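Polyisoprenyl-teichoic acid--peptidoglycan teichoic acid transferase TagV (Bacillus subtilis, PDB 6UF3) belongs to the LytR-CpsA-Psr (LCP) family of bacterial cell-envelope proteins and folds as an alpha/beta protein around a central mixed beta-sheet. Local coordinates at residues K61-A66 / N234-F239; T49-A54 / V77-N82; V31-K36 / Q209-F214. All coordinates share one frame; numbering follows the deposited sequence.

How the interactions relate
Interactions 1 and 2 are neighbours on the same side of the chain's centre, their centres about 13 Å apart; interaction 3 lies across it from interaction 1, about 35 Å and 27 Å from interactions 1 and 2, centre to centre. The first two are tied: Thr62 O faces Val51 N and Phe239 O faces Arg50 N, each at 2.9 Å, probable hydrogen bonds that set strand 50-51 beside both 62-63 and 236-241. Interaction 1 is a surface contact built on one lysine and a tyrosine ring; interaction 2, partly buried, relies on a straight hydrogen bond and two waters. Interaction 3 is buried: Leu33, Pro35 and Ile210 pack round a tyrosine without any hydrogen bond between the segments.

Interaction 1 (K61-A66 / N234-F239); sequences KTKINA and NNTYYF
Lys63, on the short strand 62-63, and Tyr238, on strand 236-241, bring the two backbones nearest, with their CA atoms 6.8 Å apart. No backbone hydrogen bond joins the segments: Thr62 pairs with Val51 and Tyr238 with Leu229, and the gap is bridged mainly by the Lys63 side chain. Its CG is anti to the carbonyl carbon (chi1 -58°), and beyond it the chain runs extended, crossing the Tyr238 side chain at about a right angle. Lys63 CG touches Tyr238 CE2 at 3.6 Å, and further out Lys63 CE sits 4.2 Å above the plane of the Tyr238 ring, offset toward the rim. The same ring meets the first strand at its edge, where Lys63 N lies in the ring plane. At the far end, Lys63 NZ gives a weak hydrogen bond to Tyr237 O at 3.0 Å, with Lys63 CE equally near that oxygen, but its stronger partner is Asp48, with which it forms a salt bridge. Lys63 NZ also stands nearly on the normal of the Tyr238 ring, yet at 5.6 Å from the centroid the cation-pi attraction can be weak at most. Tyr237 sends its hydroxyl to Asp228 and sets its ring edge-to-face with Tyr230, tying it to the partner strand. What results is a lysine chain that passes over the rim of the tyrosine ring and rises away from its face toward NZ, joining the two-stranded antiparallel pair 50-51/62-63 of this LCP-family protein to the beta-hairpin formed by 226-231 and 236-241.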
# COMPACT_ATOMS: atom_id res chain seq x y z
N LYS A 61 8.39 14.86 15.90
CA LYS A 61 7.59 14.12 14.93
C LYS A 61 7.68 14.76 13.55
O LYS A 61 7.85 15.97 13.41
CB LYS A 61 6.13 14.08 15.38
CG LYS A 61 5.87 13.19 16.58
CD LYS A 61 4.45 13.40 17.08
CE LYS A 61 4.08 12.36 18.12
NZ LYS A 61 2.74 12.67 18.70
N THR A 62 7.54 13.94 12.53
CA THR A 62 7.55 14.42 11.16
C THR A 62 6.54 13.61 10.37
O THR A 62 5.82 12.78 10.92
CB THR A 62 8.97 14.36 10.58
OG1 THR A 62 9.01 15.05 9.33
CG2 THR A 62 9.42 12.93 10.40
N LYS A 63 6.47 13.86 9.07
CA LYS A 63 5.53 13.13 8.23
C LYS A 63 6.04 11.72 7.98
O LYS A 63 7.24 11.51 7.81
CB LYS A 63 5.33 13.84 6.90
CG LYS A 63 4.83 15.24 7.01
CD LYS A 63 4.68 15.84 5.64
CE LYS A 63 4.36 17.30 5.73
NZ LYS A 63 3.81 17.82 4.46
N ILE A 64 5.13 10.74 7.95
CA ILE A 64 5.59 9.36 7.84
C ILE A 64 6.28 9.11 6.50
O ILE A 64 7.17 8.26 6.40
CB ILE A 64 4.43 8.38 8.08
CG1 ILE A 64 4.98 6.96 8.25
CG2 ILE A 64 3.38 8.46 6.96
CD1 ILE A 64 3.98 5.97 8.86
N ASN A 65 5.93 9.88 5.46
CA ASN A 65 6.55 9.64 4.16
C ASN A 65 8.03 9.99 4.14
O ASN A 65 8.75 9.54 3.25
CB ASN A 65 5.80 10.40 3.05
CG ASN A 65 5.94 11.90 3.15
OD1 ASN A 65 6.46 12.43 4.13
ND2 ASN A 65 5.48 12.59 2.12
N ALA A 66 8.51 10.75 5.13
CA ALA A 66 9.94 11.04 5.20
C ALA A 66 10.74 9.84 5.69
O ALA A 66 11.97 9.84 5.53
CB ALA A 66 10.20 12.24 6.11
N ASN A 234 4.51 29.00 8.39
CA ASN A 234 4.44 28.62 6.99
C ASN A 234 3.31 27.64 6.69
O ASN A 234 3.15 27.23 5.54
CB ASN A 234 5.78 28.01 6.54
CG ASN A 234 6.93 28.99 6.66
OD1 ASN A 234 6.80 30.05 7.28
ND2 ASN A 234 8.06 28.65 6.05
N ASN A 235 2.53 27.26 7.71
CA ASN A 235 1.38 26.37 7.55
C ASN A 235 1.78 25.06 6.89
O ASN A 235 1.20 24.62 5.89
CB ASN A 235 0.27 27.06 6.76
CG ASN A 235 -0.35 28.22 7.51
OD1 ASN A 235 -0.72 28.09 8.68
ND2 ASN A 235 -0.46 29.36 6.84
N THR A 236 2.81 24.42 7.45
CA THR A 236 3.17 23.08 7.01
C THR A 236 2.02 22.12 7.32
O THR A 236 1.57 22.03 8.46
CB THR A 236 4.44 22.61 7.71
OG1 THR A 236 5.45 23.63 7.60
CG2 THR A 236 4.95 21.32 7.08
N TYR A 237 1.55 21.40 6.29
CA TYR A 237 0.40 20.52 6.48
C TYR A 237 0.83 19.18 7.06
O TYR A 237 1.74 18.52 6.54
CB TYR A 237 -0.34 20.29 5.17
CG TYR A 237 -1.42 19.23 5.32
CD1 TYR A 237 -2.66 19.56 5.85
CD2 TYR A 237 -1.19 17.90 4.95
CE1 TYR A 237 -3.64 18.61 6.01
CE2 TYR A 237 -2.17 16.94 5.11
CZ TYR A 237 -3.40 17.30 5.65
OH TYR A 237 -4.39 16.36 5.81
N TYR A 238 0.14 18.75 8.11
CA TYR A 238 0.25 17.42 8.67
C TYR A 238 -1.13 16.81 8.82
O TYR A 238 -2.13 17.51 8.98
CB TYR A 238 0.91 17.43 10.05
CG TYR A 238 2.35 17.84 10.03
CD1 TYR A 238 2.72 19.17 10.12
CD2 TYR A 238 3.35 16.88 9.95
CE1 TYR A 238 4.05 19.54 10.12
CE2 TYR A 238 4.68 17.24 9.94
CZ TYR A 238 5.02 18.57 10.02
OH TYR A 238 6.35 18.92 10.02
N PHE A 239 -1.18 15.48 8.80
CA PHE A 239 -2.38 14.75 9.19
C PHE A 239 -2.15 14.20 10.59
O PHE A 239 -1.32 13.31 10.79
CB PHE A 239 -2.69 13.62 8.21
CG PHE A 239 -4.00 12.93 8.50
CD1 PHE A 239 -5.19 13.61 8.42
CD2 PHE A 239 -4.02 11.59 8.84
CE1 PHE A 239 -6.40 12.98 8.67
CE2 PHE A 239 -5.24 10.94 9.09
CZ PHE A 239 -6.42 11.64 9.00

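Interaction 2 (T49-A54 / V77-N82); sequences TRVQLA and VETVEN
Thr79 turns the two branches of its side chain to different parts of the 49-54 segment. OG1, anti to the carbonyl carbon (chi1 -62°), receives the backbone N-H of Ala54 at 3.0 Å in an almost straight bond, 176° at the hydrogen. The same hydroxyl bonds to Glu75 O one turn back in the helix, so both the helix and the incoming chain hold its rotation. CG2 meets Val51 CG2 at 3.9 Å, the two side chains crossing obliquely, and also approaches Gln52 O. Here the chain leaving strand 50-51, half of a small antiparallel pair with 62-63, runs against helix 72-84, the helix that follows 62-63 within the LCP family region. Ala54 also has its methyl covered: CB lies alongside the extended chain of Glu78, 3.6 Å from Glu78 CB and 3.5 Å from Glu78 OE1. From the next turn Asn82 brings its amide nitrogen over, with Asn82 ND2 3.6 Å from Ala54 CB. Two waters complete the polar side. Both donate to Gln52 O; one also donates to Thr79 O at 2.9 Å, while the other accepts from Asn82 ND2. The Gln52 side chain itself leads away from the helix, where its NE2 bonds to Gly59 O.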
# COMPACT_ATOMS: atom_id res chain seq x y z
N THR A 49 0.93 11.75 7.60
CA THR A 49 0.64 11.41 8.99
C THR A 49 1.81 11.77 9.90
O THR A 49 2.95 11.36 9.67
CB THR A 49 0.31 9.92 9.12
OG1 THR A 49 -0.75 9.58 8.22
CG2 THR A 49 -0.17 9.61 10.54
N ARG A 50 1.51 12.55 10.93
CA ARG A 50 2.52 13.05 11.87
C ARG A 50 2.88 11.95 12.87
O ARG A 50 2.04 11.54 13.69
CB ARG A 50 2.00 14.30 12.57
CG ARG A 50 3.01 15.00 13.49
CD ARG A 50 2.52 16.40 13.80
NE ARG A 50 3.27 17.07 14.87
CZ ARG A 50 2.88 17.13 16.13
NH1 ARG A 50 1.73 16.57 16.50
NH2 ARG A 50 3.62 17.76 17.04
N VAL A 51 4.13 11.47 12.83
CA VAL A 51 4.56 10.32 13.61
C VAL A 51 5.99 10.54 14.08
O VAL A 51 6.74 11.35 13.52
CB VAL A 51 4.51 8.99 12.81
CG1 VAL A 51 3.10 8.70 12.31
CG2 VAL A 51 5.52 9.02 11.66
N GLN A 52 6.38 9.80 15.11
CA GLN A 52 7.78 9.71 15.50
C GLN A 52 8.47 8.67 14.64
O GLN A 52 8.01 7.53 14.53
CB GLN A 52 7.91 9.35 16.98
CG GLN A 52 9.33 9.51 17.53
CD GLN A 52 9.69 10.97 17.81
OE1 GLN A 52 8.86 11.75 18.27
NE2 GLN A 52 10.93 11.33 17.53
N LEU A 53 9.58 9.05 14.01
CA LEU A 53 10.33 8.08 13.21
C LEU A 53 10.95 7.04 14.13
O LEU A 53 11.42 7.36 15.22
CB LEU A 53 11.43 8.79 12.41
CG LEU A 53 10.93 9.77 11.36
CD1 LEU A 53 12.08 10.33 10.54
CD2 LEU A 53 9.89 9.12 10.47
N ALA A 54 10.97 5.79 13.67
CA ALA A 54 11.56 4.74 14.48
C ALA A 54 13.00 5.07 14.83
O ALA A 54 13.78 5.49 13.96
CB ALA A 54 11.49 3.40 13.74
N VAL A 77 9.54 0.48 7.41
CA VAL A 77 8.94 -0.69 8.05
C VAL A 77 8.89 -0.51 9.56
O VAL A 77 7.85 -0.74 10.19
CB VAL A 77 9.70 -1.97 7.67
CG1 VAL A 77 9.26 -3.12 8.58
CG2 VAL A 77 9.43 -2.33 6.19
N GLU A 78 10.00 -0.09 10.16
CA GLU A 78 10.03 0.03 11.61
C GLU A 78 9.14 1.18 12.09
O GLU A 78 8.52 1.09 13.16
CB GLU A 78 11.46 0.24 12.09
CG GLU A 78 11.71 -0.33 13.46
CD GLU A 78 13.07 0.07 14.03
OE1 GLU A 78 13.83 0.78 13.33
OE2 GLU A 78 13.37 -0.31 15.17
N THR A 79 9.07 2.27 11.32
CA THR A 79 8.19 3.37 11.70
C THR A 79 6.72 2.94 11.66
O THR A 79 5.94 3.29 12.56
CB THR A 79 8.45 4.58 10.80
OG1 THR A 79 9.80 5.01 10.99
CG2 THR A 79 7.50 5.73 11.16
N VAL A 80 6.34 2.15 10.65
CA VAL A 80 4.98 1.63 10.58
C VAL A 80 4.71 0.64 11.70
O VAL A 80 3.64 0.65 12.31
CB VAL A 80 4.73 1.02 9.19
CG1 VAL A 80 3.41 0.22 9.18
CG2 VAL A 80 4.69 2.11 8.15
N GLU A 81 5.68 -0.24 11.99
CA GLU A 81 5.54 -1.15 13.13
C GLU A 81 5.26 -0.39 14.42
O GLU A 81 4.37 -0.76 15.21
CB GLU A 81 6.80 -2.01 13.28
CG GLU A 81 6.90 -3.12 12.23
CD GLU A 81 8.15 -3.97 12.37
OE1 GLU A 81 9.23 -3.43 12.74
OE2 GLU A 81 8.08 -5.19 12.10
N ASN A 82 6.02 0.67 14.68
CA ASN A 82 5.83 1.44 15.90
C ASN A 82 4.48 2.14 15.91
O ASN A 82 3.81 2.23 16.95
CB ASN A 82 6.96 2.45 16.05
CG ASN A 82 8.28 1.80 16.40
OD1 ASN A 82 8.35 0.59 16.62
ND2 ASN A 82 9.34 2.61 16.48
O HOH W 1 5.95 5.56 14.38
O HOH W 2 8.69 5.45 16.48

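Interaction 3 (V31-K36 / Q209-F214); sequences VTLDPK and QIYSGF
Tyr211 drives its hydroxyl end against the end of strand 25-34, one of the inner strands of the central mixed sheet, and the proline that follows it. The tyrosine is the first residue after helix 201-210 to leave helical backbone angles and opens a type II beta turn that runs to Phe214. The tight part lies at the ring's far end. Leu33 CD2 packs on Tyr211 CE2 at 3.8 Å, the two side chains crossing at a slant, and Leu33 CB comes within 3.6 Å of Tyr211 OH. That oxygen also lies 3.4 Å from Asp34 O and 3.6 Å from Pro35 N, close contacts but not hydrogen bonds; the bond that satisfies the buried hydroxyl goes to Thr39 O, on the neighbouring strand 39-44. Packing is looser where Ile210 meets Pro35: Ile210 CD1 stands 4.1 Å from Pro35 CB, while Ile210 CG2 comes a little nearer to Pro35 O. The residues flanking this edge, such as Lys36 and Gln209, lie at the protein's surface. The turn folds Phe214 back against the tyrosine, with Tyr211 CD1 3.8 Å above the plane of the Phe214 ring and offset toward its rim, and is closed by the backbone bond from Phe214 N to Tyr211 O at 2.9 Å.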
# COMPACT_ATOMS: atom_id res chain seq x y z
N VAL A 31 -1.63 -4.67 4.82
CA VAL A 31 -2.63 -5.73 4.75
C VAL A 31 -2.28 -6.76 5.80
O VAL A 31 -1.11 -7.16 5.91
CB VAL A 31 -2.68 -6.37 3.35
CG1 VAL A 31 -3.63 -7.58 3.33
CG2 VAL A 31 -3.09 -5.35 2.30
N THR A 32 -3.26 -7.18 6.60
CA THR A 32 -3.06 -8.29 7.53
C THR A 32 -3.87 -9.49 7.03
O THR A 32 -4.95 -9.32 6.47
CB THR A 32 -3.44 -7.92 8.97
OG1 THR A 32 -4.78 -7.42 9.03
CG2 THR A 32 -2.51 -6.81 9.50
N LEU A 33 -3.32 -10.68 7.20
CA LEU A 33 -3.90 -11.89 6.64
C LEU A 33 -3.99 -12.96 7.73
O LEU A 33 -3.05 -13.16 8.51
CB LEU A 33 -3.06 -12.41 5.46
CG LEU A 33 -2.89 -11.50 4.23
CD1 LEU A 33 -1.64 -10.62 4.35
CD2 LEU A 33 -2.81 -12.32 2.96
N ASP A 34 -5.14 -13.63 7.78
CA ASP A 34 -5.34 -14.79 8.64
C ASP A 34 -5.65 -15.94 7.69
O ASP A 34 -6.83 -16.17 7.33
CB ASP A 34 -6.45 -14.55 9.65
CG ASP A 34 -6.62 -15.69 10.64
OD1 ASP A 34 -5.88 -16.69 10.54
OD2 ASP A 34 -7.50 -15.58 11.51
N PRO A 35 -4.62 -16.66 7.21
CA PRO A 35 -4.86 -17.68 6.18
C PRO A 35 -5.66 -18.86 6.66
O PRO A 35 -6.40 -19.46 5.86
CB PRO A 35 -3.44 -18.10 5.76
CG PRO A 35 -2.58 -16.92 6.09
CD PRO A 35 -3.18 -16.34 7.36
N LYS A 36 -5.54 -19.24 7.94
CA LYS A 36 -6.33 -20.35 8.44
C LYS A 36 -7.82 -20.09 8.29
O LYS A 36 -8.60 -21.03 8.10
CB LYS A 36 -5.99 -20.63 9.91
CG LYS A 36 -4.85 -21.62 10.09
CD LYS A 36 -4.15 -21.43 11.43
CE LYS A 36 -2.85 -22.23 11.49
NZ LYS A 36 -1.84 -21.56 12.37
N GLN A 209 -3.37 -19.77 -3.75
CA GLN A 209 -4.19 -20.96 -3.58
C GLN A 209 -5.11 -20.84 -2.37
O GLN A 209 -6.27 -21.25 -2.42
CB GLN A 209 -3.30 -22.20 -3.47
CG GLN A 209 -4.08 -23.50 -3.55
CD GLN A 209 -4.68 -23.89 -2.22
OE1 GLN A 209 -4.13 -23.55 -1.17
NE2 GLN A 209 -5.80 -24.62 -2.25
N ILE A 210 -4.61 -20.25 -1.28
CA ILE A 210 -5.42 -20.16 -0.07
C ILE A 210 -6.60 -19.22 -0.29
O ILE A 210 -7.73 -19.50 0.14
CB ILE A 210 -4.55 -19.69 1.11
CG1 ILE A 210 -3.58 -20.79 1.53
CG2 ILE A 210 -5.43 -19.27 2.29
CD1 ILE A 210 -2.43 -20.28 2.39
N TYR A 211 -6.36 -18.09 -0.95
CA TYR A 211 -7.39 -17.09 -1.17
C TYR A 211 -8.07 -17.26 -2.53
O TYR A 211 -8.69 -16.32 -3.03
CB TYR A 211 -6.79 -15.69 -1.02
CG TYR A 211 -6.50 -15.39 0.44
CD1 TYR A 211 -7.49 -14.88 1.26
CD2 TYR A 211 -5.25 -15.64 1.00
CE1 TYR A 211 -7.25 -14.61 2.60
CE2 TYR A 211 -4.99 -15.37 2.34
CZ TYR A 211 -6.00 -14.85 3.13
OH TYR A 211 -5.79 -14.58 4.47
N SER A 212 -7.94 -18.43 -3.14
CA SER A 212 -8.67 -18.70 -4.37
C SER A 212 -10.17 -18.58 -4.10
O SER A 212 -10.69 -19.19 -3.17
CB SER A 212 -8.35 -20.10 -4.89
OG SER A 212 -9.10 -20.38 -6.05
N GLY A 213 -10.84 -17.75 -4.89
CA GLY A 213 -12.26 -17.51 -4.71
C GLY A 213 -12.57 -16.38 -3.75
O GLY A 213 -13.74 -16.03 -3.59
N PHE A 214 -11.57 -15.81 -3.10
CA PHE A 214 -11.76 -14.64 -2.27
C PHE A 214 -12.15 -13.45 -3.15
O PHE A 214 -12.08 -13.50 -4.38
CB PHE A 214 -10.47 -14.39 -1.48
CG PHE A 214 -10.55 -13.29 -0.45
CD1 PHE A 214 -11.20 -13.48 0.76
CD2 PHE A 214 -9.88 -12.10 -0.67
CE1 PHE A 214 -11.22 -12.46 1.71
CE2 PHE A 214 -9.90 -11.08 0.28
CZ PHE A 214 -10.56 -11.27 1.47